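Local coordinates for nodulation fucosyltransferase NodZ (PDB 2HHC), which belongs to the NodZ family of bacterial nodulation proteins and, by family, to the GT-B clan of glycosyltransferases, at residues V7-R12 with W20-A25; T13-C18 with S266-M271; S24-A29 with D63-P68; I38-S43 with F50-P55; C44-P49 with M259-G264. All coordinates share one frame; numbering follows the deposited sequence. Where two conformers were deposited one is given.

Overall arrangement
From the N terminus, interaction 1 folds strand 6-10 back onto helix 15-32, the first two elements of a beta-alpha-beta unit. Residues 13-18, inside that short loop, open interaction 2, which therefore crosses interaction 1 and closes only at helix 258-274. Interaction 3 starts on S24 and A25, where interaction 1 ends, and carries the same helix to the hairpin 63-68; interaction 4 lies within its loop, tying the end of strand 35-39 to the start of helix 54-57. Interaction 5 leaves from between the halves of interaction 4, crosses 3 and 4, and ends on helix 258-274. Interactions 3, 4 and 5 lie wholly within the span of interaction 2; 2 and 5 join the N-terminal and C-terminal sheet regions.

Interaction 1 of 5, residues V7-R12 with W20-A25; sequences VISRRR and WSLASA
V7, S9 and R11 look across at S21, L22 and A25 where strand 7-10 and helix 20-25 run antiparallel (173°) with their axes 8.3 Å apart. S9 lies at the middle: its CB packs on A25 CB at 3.7 Å. Its hydroxyl, set anti to the backbone N (chi1 -175°), comes over the helix backbone, OG lying 3.6 Å from L22 CA and also touching L22 CD1. V7 adds the tip of CG1, 3.8 Å from A25 CB, so this one alanine methyl is met by two strand residues. At the other end R11, bent at chi2 (81°), sets CD 3.8 Å from S21 OG. The polar ends of that pair go to a common acceptor, D17, with R11 in a salt bridge and S21 in a hydrogen bond. Water 1 sits between the elements, 2.7 Å from S9 OG, and gives a weak bond to S21 O. The seam of this beta-alpha-beta unit is thus mainly small side chains, which let helix and strand come close; the hydroxyl of S9 is served by a water, and D17 gathers the partly exposed guanidinium of R11 and the S21 hydroxyl.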
# COMPACT_ATOMS: atom_id res chain seq x y z
N VAL A 7 17.13 1.69 -10.42
CA VAL A 7 15.67 1.89 -10.57
C VAL A 7 15.22 2.71 -9.38
O VAL A 7 15.50 2.31 -8.25
CB VAL A 7 14.86 0.54 -10.59
CG1 VAL A 7 13.39 0.82 -10.72
CG2 VAL A 7 15.31 -0.36 -11.67
N ILE A 8 14.59 3.86 -9.62
CA ILE A 8 14.10 4.70 -8.54
C ILE A 8 12.61 4.50 -8.42
O ILE A 8 11.85 4.70 -9.38
CB ILE A 8 14.43 6.17 -8.80
CG1 ILE A 8 15.95 6.36 -9.05
CG2 ILE A 8 13.95 6.98 -7.64
CD1 ILE A 8 16.33 7.79 -9.35
N SER A 9 12.13 4.12 -7.25
CA SER A 9 10.74 3.98 -6.94
C SER A 9 10.25 5.22 -6.21
O SER A 9 10.56 5.41 -5.02
CB SER A 9 10.51 2.73 -6.09
OG SER A 9 9.11 2.55 -5.89
N ARG A 10 9.48 6.06 -6.91
CA ARG A 10 8.93 7.28 -6.38
C ARG A 10 7.42 7.09 -6.20
O ARG A 10 6.72 6.80 -7.19
CB ARG A 10 9.16 8.43 -7.37
CG ARG A 10 10.56 8.47 -7.94
CD ARG A 10 10.86 9.91 -8.43
NE ARG A 10 11.16 10.76 -7.29
CZ ARG A 10 10.48 11.85 -6.96
NH1 ARG A 10 9.47 12.29 -7.72
NH2 ARG A 10 10.77 12.51 -5.85
N ARG A 11 6.90 7.33 -5.01
CA ARG A 11 5.46 7.28 -4.78
C ARG A 11 5.19 8.03 -3.49
O ARG A 11 6.01 7.99 -2.58
CB ARG A 11 4.93 5.85 -4.74
CG ARG A 11 3.51 5.70 -5.15
CD ARG A 11 3.33 5.67 -6.68
NE ARG A 11 1.92 5.68 -7.02
CZ ARG A 11 1.30 6.60 -7.74
NH1 ARG A 11 1.96 7.51 -8.42
NH2 ARG A 11 0.01 6.53 -7.89
N ARG A 12 4.09 8.74 -3.47
CA ARG A 12 3.76 9.73 -2.45
C ARG A 12 2.33 9.64 -1.95
O ARG A 12 1.81 10.57 -1.32
CB ARG A 12 4.03 11.15 -3.00
CG ARG A 12 5.46 11.38 -3.37
CD ARG A 12 5.74 12.63 -4.11
NE ARG A 12 5.07 12.65 -5.40
CZ ARG A 12 5.46 11.94 -6.48
NH1 ARG A 12 6.53 11.21 -6.51
NH2 ARG A 12 4.72 12.08 -7.56
N TRP A 20 2.97 -1.53 -3.28
CA TRP A 20 2.74 -2.36 -4.49
C TRP A 20 3.65 -1.82 -5.62
O TRP A 20 4.31 -2.56 -6.32
CB TRP A 20 1.29 -2.24 -4.86
CG TRP A 20 0.75 -3.32 -5.79
CD1 TRP A 20 1.46 -4.13 -6.66
CD2 TRP A 20 -0.60 -3.70 -5.90
NE1 TRP A 20 0.60 -4.99 -7.29
CE2 TRP A 20 -0.68 -4.75 -6.85
CE3 TRP A 20 -1.77 -3.25 -5.30
CZ2 TRP A 20 -1.89 -5.32 -7.20
CZ3 TRP A 20 -2.96 -3.80 -5.65
CH2 TRP A 20 -3.03 -4.81 -6.62
N SER A 21 3.67 -0.48 -5.79
CA SER A 21 4.53 0.14 -6.79
C SER A 21 6.01 -0.14 -6.53
O SER A 21 6.77 -0.37 -7.46
CB SER A 21 4.24 1.64 -6.86
OG SER A 21 2.93 1.95 -7.30
N LEU A 22 6.36 -0.21 -5.26
CA LEU A 22 7.74 -0.61 -4.87
C LEU A 22 8.07 -2.00 -5.33
O LEU A 22 9.14 -2.28 -5.85
CB LEU A 22 7.93 -0.53 -3.36
CG LEU A 22 9.31 -0.87 -2.79
CD1 LEU A 22 10.34 0.05 -3.42
CD2 LEU A 22 9.26 -0.72 -1.33
N ALA A 23 7.13 -2.95 -5.13
CA ALA A 23 7.33 -4.34 -5.56
C ALA A 23 7.62 -4.39 -7.09
O ALA A 23 8.46 -5.14 -7.56
CB ALA A 23 6.14 -5.17 -5.20
N SER A 24 6.92 -3.57 -7.85
CA SER A 24 7.16 -3.52 -9.30
C SER A 24 8.56 -3.02 -9.66
O SER A 24 9.22 -3.62 -10.53
CB SER A 24 6.08 -2.70 -9.97
OG SER A 24 4.81 -3.32 -9.79
N ALA A 25 8.95 -1.94 -9.02
CA ALA A 25 10.32 -1.39 -9.22
C ALA A 25 11.37 -2.44 -8.80
O ALA A 25 12.35 -2.67 -9.54
CB ALA A 25 10.48 -0.15 -8.42
O HOH W 1 7.78 2.24 -8.17

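Interaction 2 of 5, residues T13-C18 with S266-M271; sequences TGFGDC and SALIDM
The phenyl ring of F15 carries L268 on one face and A267 at its edge. L268 CD2 stands over that face, 3.9 Å from the ring centroid and 29° off the normal, a CH-pi contact; CD1 lies above the same face but toward the rim, 3.7 Å from F15 CE2, and CG is about as near. Both methyls and the branch carbon thus spread over the ring, the two side chains crossing at about a right angle. A267 CB is near the ring plane, 4.3 Å from F15 CD2. The ring of Y45 stacks on the other side of F15, opposite L268, and F57 meets F15 edge-to-face. Beside the root of F15, M271 SD lies 3.8 Å from F15 CB, and the bend at chi3 (65°) carries CE to within 3.6 Å of G16 N, against a residue with no side chain. The contact is apolar and buried. G14 takes the N-cap position of the helix, and T13 OG1, just before the helix, gives a weak bond to D17 OD2. The contact brings the N-terminal end of helix 15-32, which packs on strands 6-10 and 35-39 of the first sheet, against helix 258-274, which leads into strand 279-283 of the second. Other sides of that second helix are taken up by I269 on helix 152-166 and D270 on strand 217-223.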
# COMPACT_ATOMS: atom_id res chain seq x y z
N THR A 13 1.66 8.55 -2.30
CA THR A 13 0.26 8.39 -2.01
C THR A 13 0.06 7.45 -0.83
O THR A 13 0.93 7.35 0.05
CB THR A 13 -0.42 7.86 -3.27
OG1 THR A 13 0.24 6.66 -3.71
CG2 THR A 13 -0.41 8.87 -4.39
N GLY A 14 -1.05 6.74 -0.75
CA GLY A 14 -1.21 5.86 0.39
C GLY A 14 -0.26 4.72 0.37
O GLY A 14 0.31 4.35 -0.68
N PHE A 15 0.01 4.12 1.52
CA PHE A 15 1.05 3.12 1.61
C PHE A 15 0.76 1.86 0.76
O PHE A 15 1.70 1.22 0.30
CB PHE A 15 1.30 2.71 3.04
CG PHE A 15 2.00 3.77 3.87
CD1 PHE A 15 3.27 4.22 3.59
CD2 PHE A 15 1.33 4.33 4.91
CE1 PHE A 15 3.84 5.21 4.38
CE2 PHE A 15 1.91 5.30 5.69
CZ PHE A 15 3.15 5.71 5.43
N GLY A 16 -0.50 1.50 0.57
CA GLY A 16 -0.78 0.32 -0.28
C GLY A 16 -0.23 0.49 -1.67
O GLY A 16 0.41 -0.40 -2.22
N ASP A 17 -0.50 1.64 -2.24
CA ASP A 17 0.00 1.99 -3.59
C ASP A 17 1.51 2.07 -3.56
O ASP A 17 2.21 1.54 -4.41
CB ASP A 17 -0.71 3.28 -4.00
CG ASP A 17 -0.37 3.79 -5.39
OD1 ASP A 17 0.53 3.27 -6.10
OD2 ASP A 17 -0.99 4.83 -5.71
N CYS A 18 2.05 2.79 -2.60
CA CYS A 18 3.51 2.92 -2.51
C CYS A 18 4.19 1.55 -2.48
O CYS A 18 5.18 1.33 -3.17
CB CYS A 18 3.92 3.72 -1.28
SG CYS A 18 3.47 5.47 -1.25
N SER A 266 -1.03 5.54 11.82
CA SER A 266 -2.38 5.04 11.94
C SER A 266 -2.83 4.19 10.73
O SER A 266 -3.45 3.14 10.84
CB SER A 266 -3.30 6.26 12.13
OG SER A 266 -4.63 5.83 12.28
N ALA A 267 -2.47 4.68 9.55
CA ALA A 267 -2.75 3.95 8.33
C ALA A 267 -2.07 2.58 8.34
O ALA A 267 -2.67 1.56 8.03
CB ALA A 267 -2.35 4.75 7.13
N LEU A 268 -0.79 2.57 8.69
CA LEU A 268 -0.03 1.32 8.69
C LEU A 268 -0.55 0.34 9.73
O LEU A 268 -0.63 -0.87 9.47
CB LEU A 268 1.47 1.61 8.88
CG LEU A 268 2.15 2.28 7.69
CD1 LEU A 268 3.47 2.91 8.05
CD2 LEU A 268 2.30 1.30 6.49
N ILE A 269 -0.86 0.85 10.92
CA ILE A 269 -1.42 -0.00 11.94
C ILE A 269 -2.69 -0.72 11.43
O ILE A 269 -2.86 -1.96 11.59
CB ILE A 269 -1.69 0.78 13.25
CG1 ILE A 269 -0.37 1.23 13.87
CG2 ILE A 269 -2.50 -0.06 14.24
CD1 ILE A 269 -0.52 2.38 14.88
N ASP A 270 -3.59 0.05 10.83
CA ASP A 270 -4.82 -0.54 10.28
C ASP A 270 -4.52 -1.54 9.16
O ASP A 270 -5.06 -2.65 9.10
CB ASP A 270 -5.70 0.54 9.69
CG ASP A 270 -6.55 1.29 10.74
OD1 ASP A 270 -6.56 0.88 11.91
OD2 ASP A 270 -7.20 2.32 10.32
N MET A 271 -3.60 -1.20 8.25
CA MET A 271 -3.29 -2.06 7.08
C MET A 271 -2.74 -3.41 7.54
O MET A 271 -3.11 -4.45 7.01
CB MET A 271 -2.29 -1.34 6.16
CG MET A 271 -2.84 -0.19 5.43
SD MET A 271 -1.53 0.64 4.59
CE MET A 271 -1.08 -0.57 3.49

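Interaction 3 of 5, residues S24-A29 with D63-P68; sequences SAWSYA and DIAGVP
The carbonyl oxygen of I64 is gripped by two N-H groups, the indole NE1 of W26 and the backbone N of V67, which reach it from opposite faces of its plane. W26 NE1 lies 2.9 Å from I64 O in a nearly straight bond (166°); the oxygen is close to the indole plane, while the donor stands well above the carbonyl plane. V67 N closes the type I' turn I64-V67 with its bond to the same oxygen. The turn is further held by an Asx motif, D63 OD1 accepting from G66 N at 3.0 Å. Around the bond the indole is packed by hydrophobic groups: I64 CG2 meets W26 CD1 at 3.7 Å, V67 CG2 comes within 3.4 Å of NE1, and A65 CB lies 3.9 Å from CZ2. W26 CG is anti to the backbone N (chi1 174°), and the indole beyond it extends to the hairpin. V67 turns its other methyl, CG1, onto A29 CB one helical turn on. W26 also touches I144 of helix 138-147, and both W26 and V67 rest on L36. Helix 15-32 thereby covers the hairpin of strands 63-64 and 67-70 at the sheet edge, beside strand 35-39.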
# COMPACT_ATOMS: atom_id res chain seq x y z
N SER A 24 6.92 -3.57 -7.85
CA SER A 24 7.16 -3.52 -9.30
C SER A 24 8.56 -3.02 -9.66
O SER A 24 9.22 -3.62 -10.53
CB SER A 24 6.08 -2.70 -9.97
OG SER A 24 4.81 -3.32 -9.79
N ALA A 25 8.95 -1.94 -9.02
CA ALA A 25 10.32 -1.39 -9.22
C ALA A 25 11.37 -2.44 -8.80
O ALA A 25 12.35 -2.67 -9.54
CB ALA A 25 10.48 -0.15 -8.42
N TRP A 26 11.15 -3.09 -7.66
CA TRP A 26 12.06 -4.11 -7.13
C TRP A 26 12.24 -5.23 -8.17
O TRP A 26 13.33 -5.72 -8.43
CB TRP A 26 11.54 -4.65 -5.76
CG TRP A 26 12.41 -5.80 -5.31
CD1 TRP A 26 13.57 -5.73 -4.60
CD2 TRP A 26 12.24 -7.18 -5.66
NE1 TRP A 26 14.09 -6.98 -4.45
CE2 TRP A 26 13.33 -7.88 -5.14
CE3 TRP A 26 11.24 -7.87 -6.39
CZ2 TRP A 26 13.46 -9.27 -5.30
CZ3 TRP A 26 11.38 -9.21 -6.57
CH2 TRP A 26 12.46 -9.90 -6.04
N SER A 27 11.13 -5.67 -8.76
CA SER A 27 11.16 -6.79 -9.66
C SER A 27 12.01 -6.45 -10.89
O SER A 27 12.79 -7.26 -11.34
CB SER A 27 9.73 -7.14 -10.06
OG SER A 27 9.74 -8.17 -11.02
N TYR A 28 11.89 -5.23 -11.40
CA TYR A 28 12.69 -4.84 -12.56
C TYR A 28 14.17 -4.69 -12.18
O TYR A 28 15.05 -5.12 -12.94
CB TYR A 28 12.18 -3.57 -13.22
CG TYR A 28 12.75 -3.34 -14.58
CD1 TYR A 28 12.38 -4.15 -15.64
CD2 TYR A 28 13.69 -2.33 -14.83
CE1 TYR A 28 12.91 -3.98 -16.89
CE2 TYR A 28 14.23 -2.14 -16.10
CZ TYR A 28 13.82 -2.97 -17.13
OH TYR A 28 14.31 -2.85 -18.43
N ALA A 29 14.44 -4.15 -11.00
CA ALA A 29 15.83 -4.06 -10.49
C ALA A 29 16.46 -5.45 -10.37
O ALA A 29 17.63 -5.67 -10.71
CB ALA A 29 15.85 -3.36 -9.17
N ASP A 63 19.34 -4.20 1.50
CA ASP A 63 19.16 -5.30 0.56
C ASP A 63 17.79 -5.88 0.68
O ASP A 63 17.35 -6.11 1.80
CB ASP A 63 20.21 -6.38 0.83
CG ASP A 63 20.07 -7.56 -0.10
OD1 ASP A 63 19.20 -8.43 0.16
OD2 ASP A 63 20.85 -7.61 -1.10
N ILE A 64 17.11 -6.13 -0.44
CA ILE A 64 15.85 -6.88 -0.44
C ILE A 64 16.02 -8.03 -1.38
O ILE A 64 16.16 -7.86 -2.60
CB ILE A 64 14.61 -6.00 -0.83
CG1 ILE A 64 14.38 -4.89 0.20
CG2 ILE A 64 13.36 -6.89 -1.06
CD1 ILE A 64 13.36 -3.87 -0.19
N ALA A 65 16.14 -9.21 -0.78
CA ALA A 65 16.25 -10.43 -1.56
C ALA A 65 17.29 -10.39 -2.69
O ALA A 65 17.04 -10.73 -3.86
CB ALA A 65 14.90 -10.89 -2.06
N GLY A 66 18.47 -9.88 -2.34
CA GLY A 66 19.60 -9.83 -3.28
C GLY A 66 19.80 -8.55 -4.07
O GLY A 66 20.84 -8.35 -4.76
N VAL A 67 18.83 -7.66 -3.97
CA VAL A 67 18.86 -6.39 -4.69
C VAL A 67 19.35 -5.34 -3.69
O VAL A 67 18.72 -5.14 -2.63
CB VAL A 67 17.47 -5.99 -5.24
CG1 VAL A 67 17.47 -4.55 -5.77
CG2 VAL A 67 16.92 -6.98 -6.34
N PRO A 68 20.45 -4.65 -4.03
CA PRO A 68 20.89 -3.56 -3.15
C PRO A 68 19.87 -2.43 -3.12
O PRO A 68 19.20 -2.12 -4.13
CB PRO A 68 22.18 -3.05 -3.84
CG PRO A 68 22.53 -4.06 -4.83
CD PRO A 68 21.30 -4.77 -5.23

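Interaction 4 of 5, residues I38-S43 with F50-P55; sequences IDWRGS and FSNAFP
N52 reads the backbone of segment 38-43 with its side-chain amide, CG anti to the backbone N (chi1 -168°): ND2 gives a hydrogen bond to I38 O at 2.9 Å (167°), in the carbonyl plane and in its own amide plane, while OD1 accepts from W40 N, also at 2.9 Å. The same OD1 takes a weak capping bond from F54 N, and ND2 has a second acceptor in D72 O; N52 N goes to D73 OD2, and F50 O accepts from N76 ND2. A53 N gives a weak bond to W40 O, which also accepts, weakly, from S43 N and so closes the type II turn W40-S43. Just before that turn D39 OD1 accepts from R41 N, an Asx turn, and from R41 NE on the opposite face of its plane; R41 NH2 completes the side-on salt bridge at D39 OD2, which R10 NE also engages. R41 NH1 goes to N76. Water 2 links G42 N and S51 O. F54 turns its edge to the face of the six-membered ring of W40, centroids 5.1 Å apart and planes at 72°. I38 CD1 lies over the F54 face, 4.1 Å from its centroid, and S43 CB presses on A53 CB at 3.5 Å. The arrangement is a loop leaving the C-terminal end of parallel strand 35-39, closed by the N52 cap before the weakly bonded helix 54-57, consistent with a GT-B clan domain.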
# COMPACT_ATOMS: atom_id res chain seq x y z
N ILE A 38 14.51 3.77 -2.99
CA ILE A 38 13.17 4.03 -2.47
C ILE A 38 13.11 5.52 -2.19
O ILE A 38 13.79 6.01 -1.29
CB ILE A 38 12.85 3.21 -1.23
CG1 ILE A 38 13.17 1.72 -1.43
CG2 ILE A 38 11.38 3.45 -0.84
CD1 ILE A 38 12.85 0.81 -0.24
N ASP A 39 12.36 6.24 -3.01
CA ASP A 39 12.32 7.72 -2.96
C ASP A 39 10.92 8.19 -2.63
O ASP A 39 10.04 8.35 -3.50
CB ASP A 39 12.79 8.32 -4.27
CG ASP A 39 12.79 9.82 -4.24
OD1 ASP A 39 12.50 10.44 -3.19
OD2 ASP A 39 13.06 10.39 -5.34
N TRP A 40 10.65 8.30 -1.33
CA TRP A 40 9.37 8.75 -0.83
C TRP A 40 9.41 10.21 -0.37
O TRP A 40 8.65 10.66 0.47
CB TRP A 40 8.86 7.86 0.28
CG TRP A 40 8.46 6.48 -0.17
CD1 TRP A 40 8.56 5.93 -1.42
CD2 TRP A 40 7.96 5.43 0.70
NE1 TRP A 40 8.08 4.64 -1.40
CE2 TRP A 40 7.69 4.33 -0.11
CE3 TRP A 40 7.63 5.39 2.04
CZ2 TRP A 40 7.19 3.14 0.42
CZ3 TRP A 40 7.11 4.26 2.56
CH2 TRP A 40 6.88 3.13 1.74
N ARG A 41 10.29 11.02 -0.98
CA ARG A 41 10.22 12.49 -0.82
C ARG A 41 8.90 13.00 -1.31
O ARG A 41 8.42 12.57 -2.35
CB ARG A 41 11.35 13.17 -1.61
CG ARG A 41 12.73 12.95 -0.97
CD ARG A 41 13.90 13.56 -1.75
NE ARG A 41 14.01 12.89 -3.02
CZ ARG A 41 14.84 13.25 -3.98
NH1 ARG A 41 15.69 14.24 -3.74
NH2 ARG A 41 14.83 12.63 -5.16
N GLY A 42 8.31 13.88 -0.54
CA GLY A 42 7.00 14.48 -0.90
C GLY A 42 5.77 13.64 -0.56
O GLY A 42 4.64 13.97 -0.98
N SER A 43 5.97 12.60 0.26
CA SER A 43 4.87 11.81 0.79
C SER A 43 3.77 12.69 1.39
O SER A 43 4.01 13.71 2.04
CB SER A 43 5.39 10.91 1.91
OG SER A 43 4.35 10.28 2.63
N PHE A 50 11.41 17.59 1.12
CA PHE A 50 12.62 16.93 0.63
C PHE A 50 13.10 15.80 1.53
O PHE A 50 14.11 15.16 1.25
CB PHE A 50 13.73 17.93 0.37
CG PHE A 50 13.26 19.17 -0.36
CD1 PHE A 50 12.62 19.06 -1.58
CD2 PHE A 50 13.42 20.40 0.21
CE1 PHE A 50 12.19 20.21 -2.24
CE2 PHE A 50 12.97 21.53 -0.45
CZ PHE A 50 12.34 21.39 -1.69
N SER A 51 12.37 15.51 2.59
CA SER A 51 12.72 14.42 3.49
C SER A 51 12.21 13.12 2.91
O SER A 51 11.01 13.03 2.53
CB SER A 51 12.04 14.67 4.84
OG SER A 51 12.32 13.64 5.72
N ASN A 52 13.06 12.08 2.84
CA ASN A 52 12.58 10.81 2.33
C ASN A 52 11.74 10.15 3.41
O ASN A 52 12.25 9.92 4.48
CB ASN A 52 13.80 9.95 1.97
CG ASN A 52 13.46 8.71 1.17
OD1 ASN A 52 12.29 8.33 1.09
ND2 ASN A 52 14.46 8.09 0.56
N ALA A 53 10.46 9.93 3.14
CA ALA A 53 9.55 9.42 4.16
C ALA A 53 9.79 7.98 4.53
O ALA A 53 9.33 7.54 5.58
CB ALA A 53 8.12 9.57 3.69
N PHE A 54 10.47 7.21 3.69
CA PHE A 54 10.58 5.76 3.99
C PHE A 54 11.11 5.51 5.43
O PHE A 54 10.50 4.72 6.19
CB PHE A 54 11.36 5.00 2.90
CG PHE A 54 11.42 3.53 3.13
CD1 PHE A 54 10.42 2.68 2.70
CD2 PHE A 54 12.49 3.02 3.81
CE1 PHE A 54 10.56 1.29 2.94
CE2 PHE A 54 12.63 1.64 4.08
CZ PHE A 54 11.63 0.79 3.60
N PRO A 55 12.25 6.10 5.86
CA PRO A 55 12.74 5.87 7.22
C PRO A 55 11.90 6.40 8.38
O PRO A 55 12.16 6.11 9.50
CB PRO A 55 14.12 6.54 7.22
CG PRO A 55 14.45 6.75 5.79
CD PRO A 55 13.19 6.90 5.07
O HOH W 2 8.77 14.18 2.13

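Interaction 5 of 5, residues C44-P49 with M259-G264; sequences CYVEQP and MGIEGG
Y45 stands on helix 258-274 with its ring over G264, and its inner atoms lie on helix backbone. CB lies 3.5 Å from G260 O. CG comes next, placed anti to the carbonyl carbon by chi1 (-63°), 3.8 Å from G264 CA. CD1 meets G264 N at 3.5 Å, and CE1 the same residue slightly farther off, as well as G263 C. CZ is 4.2 Å from G264 CA. The hydroxyl at the tip reaches on toward A267 CB, while CE2 faces F15. G264 CA lies over one face, somewhat toward the rim, 16° off the normal and 3.8 Å from the Y45 centroid, a CH-pi contact; on the opposite face C44 SG covers part of the rim, so glycine backbone and sulfur sandwich the ring. The main chain joins in: Y45 O lies 3.1 Å from G260 C, a close approach that a residue with no side chain permits. V46 and I261 lie side by side, CG2 to CD1, 4.0 Å apart, pointing the same way. The contact is at the surface, and E262, on the same turn of helix, forms a salt bridge with R157. Through Y45 and I261, both touching F57, the loop after strand 35-39 and helix 54-57 lean against helix 258-274.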
# COMPACT_ATOMS: atom_id res chain seq x y z
N CYS A 44 2.53 12.25 1.18
CA CYS A 44 1.36 12.89 1.81
C CYS A 44 1.42 12.92 3.32
O CYS A 44 0.71 13.69 3.97
CB CYS A 44 0.04 12.23 1.34
SG CYS A 44 -0.09 10.49 1.68
N TYR A 45 2.27 12.08 3.91
CA TYR A 45 2.34 12.00 5.36
C TYR A 45 3.47 12.82 5.97
O TYR A 45 3.55 12.96 7.19
CB TYR A 45 2.47 10.60 5.83
CG TYR A 45 1.29 9.77 5.47
CD1 TYR A 45 0.04 10.06 5.98
CD2 TYR A 45 1.43 8.74 4.59
CE1 TYR A 45 -1.08 9.29 5.62
CE2 TYR A 45 0.34 7.99 4.21
CZ TYR A 45 -0.87 8.23 4.73
OH TYR A 45 -1.93 7.46 4.34
N VAL A 46 4.37 13.35 5.16
CA VAL A 46 5.52 14.07 5.70
C VAL A 46 5.45 15.53 5.23
O VAL A 46 5.47 15.79 4.02
CB VAL A 46 6.80 13.38 5.22
CG1 VAL A 46 8.07 14.14 5.62
CG2 VAL A 46 6.82 11.95 5.80
N GLU A 47 5.47 16.46 6.17
CA GLU A 47 5.32 17.89 5.89
C GLU A 47 6.52 18.45 5.12
O GLU A 47 6.36 19.27 4.22
CB GLU A 47 5.13 18.63 7.24
CG GLU A 47 4.70 20.11 7.17
CD GLU A 47 4.73 20.83 8.54
OE1 GLU A 47 5.82 20.90 9.17
OE2 GLU A 47 3.68 21.35 8.99
N GLN A 48 7.70 17.98 5.44
CA GLN A 48 8.93 18.52 4.86
C GLN A 48 9.14 17.91 3.46
O GLN A 48 9.34 16.71 3.34
CB GLN A 48 10.10 18.18 5.79
CG GLN A 48 10.04 18.77 7.20
CD GLN A 48 9.09 18.04 8.19
OE1 GLN A 48 8.66 16.91 7.96
NE2 GLN A 48 8.80 18.72 9.32
N PRO A 49 9.13 18.72 2.37
CA PRO A 49 9.02 18.14 1.05
C PRO A 49 10.24 17.38 0.51
O PRO A 49 10.13 16.60 -0.45
CB PRO A 49 8.83 19.36 0.16
CG PRO A 49 9.51 20.42 0.88
CD PRO A 49 9.19 20.20 2.30
N MET A 259 1.35 15.41 13.32
CA MET A 259 0.06 14.81 12.99
C MET A 259 0.04 14.14 11.59
O MET A 259 -0.75 13.25 11.34
N GLY A 260 0.94 14.53 10.68
CA GLY A 260 1.08 13.79 9.40
C GLY A 260 1.71 12.41 9.63
O GLY A 260 1.29 11.38 9.08
N ILE A 261 2.74 12.39 10.47
CA ILE A 261 3.38 11.15 10.84
C ILE A 261 2.42 10.27 11.59
O ILE A 261 2.34 9.05 11.36
CB ILE A 261 4.64 11.35 11.67
CG1 ILE A 261 5.64 12.16 10.88
CG2 ILE A 261 5.26 10.00 12.05
CD1 ILE A 261 6.20 11.43 9.68
N GLU A 262 1.64 10.86 12.49
CA GLU A 262 0.65 10.08 13.19
C GLU A 262 -0.43 9.52 12.25
O GLU A 262 -0.89 8.42 12.42
CB GLU A 262 0.05 10.87 14.38
CG GLU A 262 -1.02 10.13 15.16
CD GLU A 262 -0.61 8.70 15.58
OE1 GLU A 262 0.58 8.48 15.95
OE2 GLU A 262 -1.49 7.80 15.55
N GLY A 263 -0.81 10.28 11.20
CA GLY A 263 -1.71 9.78 10.20
C GLY A 263 -1.13 8.55 9.47
O GLY A 263 -1.82 7.61 9.19
N GLY A 264 0.15 8.65 9.17
CA GLY A 264 0.85 7.56 8.49
C GLY A 264 0.92 6.33 9.34
O GLY A 264 0.66 5.22 8.90